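Local coordinates for surface presentation of antigens protein SpaO (Salmonella typhimurium, PDB 4YX1), which takes part in the type III secretion pathway that Salmonella needs to enter mammalian cells, and is represented here by its C-terminal SPOA2 domain, at residues N39-I42 against V47-G50. Residues are numbered along the deposited sequence; the frame is centred on the assembly and turned at random.
Sequences NVEI and VLLG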
loop_
_atom_site.group_PDB
_atom_site.type_symbol
_atom_site.label_atom_id
_atom_site.label_comp_id
_atom_site.label_asym_id
_atom_site.label_seq_id
_atom_site.Cartn_x
_atom_site.Cartn_y
_atom_site.Cartn_z
ATOM N N ASN A 39 8.500 -1.996 -5.603
ATOM C CA ASN A 39 8.314 -0.561 -5.479
ATOM C C ASN A 39 7.211 -0.253 -4.483
ATOM O O ASN A 39 6.223 0.419 -4.805
ATOM C CB ASN A 39 7.993 0.068 -6.839
ATOM C CG ASN A 39 8.011 1.590 -6.801
ATOM O OD1 ASN A 39 8.771 2.199 -6.047
ATOM N ND2 ASN A 39 7.152 2.207 -7.593
ATOM N N VAL A 40 7.374 -0.755 -3.268
ATOM C CA VAL A 40 6.498 -0.348 -2.182
ATOM C C VAL A 40 6.826 1.086 -1.845
ATOM O O VAL A 40 7.976 1.423 -1.612
ATOM C CB VAL A 40 6.655 -1.229 -0.945
ATOM C CG1 VAL A 40 5.746 -0.722 0.181
ATOM C CG2 VAL A 40 6.327 -2.672 -1.308
ATOM N N GLU A 41 5.831 1.949 -1.876
ATOM C CA GLU A 41 6.066 3.359 -1.668
ATOM C C GLU A 41 5.651 3.774 -0.274
ATOM O O GLU A 41 4.592 3.378 0.215
ATOM C CB GLU A 41 5.321 4.153 -2.722
ATOM C CG GLU A 41 5.902 3.934 -4.104
ATOM C CD GLU A 41 5.175 4.713 -5.162
ATOM O OE1 GLU A 41 3.973 4.458 -5.350
ATOM O OE2 GLU A 41 5.798 5.582 -5.807
ATOM N N ILE A 42 6.494 4.558 0.373
ATOM C CA ILE A 42 6.210 5.078 1.696
ATOM C C ILE A 42 5.746 6.513 1.544
ATOM O O ILE A 42 6.503 7.353 1.065
ATOM C CB ILE A 42 7.449 4.986 2.594
ATOM C CG1 ILE A 42 7.947 3.538 2.617
ATOM C CG2 ILE A 42 7.156 5.491 4.008
ATOM C CD1 ILE A 42 9.412 3.423 2.720
ATOM N N VAL A 47 2.506 12.400 0.316
ATOM C CA VAL A 47 3.746 12.742 -0.367
ATOM C C VAL A 47 4.738 11.588 -0.281
ATOM O O VAL A 47 4.932 11.010 0.790
ATOM C CB VAL A 47 4.371 14.010 0.242
ATOM C CG1 VAL A 47 5.684 14.362 -0.457
ATOM C CG2 VAL A 47 3.380 15.161 0.183
ATOM N N LEU A 48 5.357 11.258 -1.409
ATOM C CA LEU A 48 6.319 10.164 -1.453
ATOM C C LEU A 48 7.571 10.481 -0.627
ATOM O O LEU A 48 8.212 11.512 -0.830
ATOM C CB LEU A 48 6.712 9.861 -2.902
ATOM C CG LEU A 48 7.674 8.689 -3.100
ATOM C CD1 LEU A 48 6.998 7.391 -2.676
ATOM C CD2 LEU A 48 8.094 8.624 -4.552
ATOM N N LEU A 49 7.914 9.590 0.301
ATOM C CA LEU A 49 9.111 9.735 1.132
ATOM C C LEU A 49 10.227 8.790 0.752
ATOM O O LEU A 49 11.389 9.047 1.029
ATOM C CB LEU A 49 8.797 9.476 2.597
ATOM C CG LEU A 49 8.022 10.489 3.406
ATOM C CD1 LEU A 49 8.229 10.143 4.872
ATOM C CD2 LEU A 49 8.510 11.886 3.102
ATOM N N GLY A 50 9.872 7.650 0.183
ATOM C CA GLY A 50 10.871 6.645 -0.091
ATOM C C GLY A 50 10.218 5.437 -0.696
ATOM O O GLY A 50 8.993 5.371 -0.812
#
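With CG of Leu48 trans to its own backbone N (chi1 -177°) and CG of Glu41 trans to its carbonyl carbon, the two side chains meet on one face of the hairpin, crossing at about a right angle. Leu48 does the touching with CD1, which sits against the Glu41 chain, 3.6 Å from Glu41 CB and still within van der Waals range of CG and CD; OE2 of Glu41 is 3.8 Å from the same methyl. The aliphatic part of the acid is thus packed against leucine, while its carboxylate is engaged by Arg13, whose NE forms a salt bridge with OE1.

Ile42 and Gly50 form a hydrogen-bonded antiparallel pair of the hairpin of strands 40-44 and 47-56, and the backbones join through a classic beta bulge, in which Leu49, the extra residue, and Gly50 both face Ile42. Ile42 N gives a nearly straight hydrogen bond to Gly50 O (2.9 Å, 176° at the hydrogen). In return, Ile42 O receives Leu49 N at 2.8 Å, and Gly50 N only weakly at 3.5 Å. CB of Leu49 also packs against this oxygen, at 3.5 Å. On the face opposite Leu48 and Glu41, CD1 of Ile42 lies over the Gly50 backbone, 4.0 Å from its carbonyl carbon, where glycine presents no side chain.

The bulge interrupts the regular pairing of the two strands, whose short segments run at 109° to each other. Backbone bonds from Glu41 to Val10 and from Leu49 to Leu69 tie the hairpin to strand 4-10 and the chain's C-terminal end. Ile42 packs on Leu7 and Phe9 of strand 4-10 and on Ile65 of strand 61-65; Met24 and Leu21 from helix 18-25 of the second subunit cover Ile42 and Leu49, respectively.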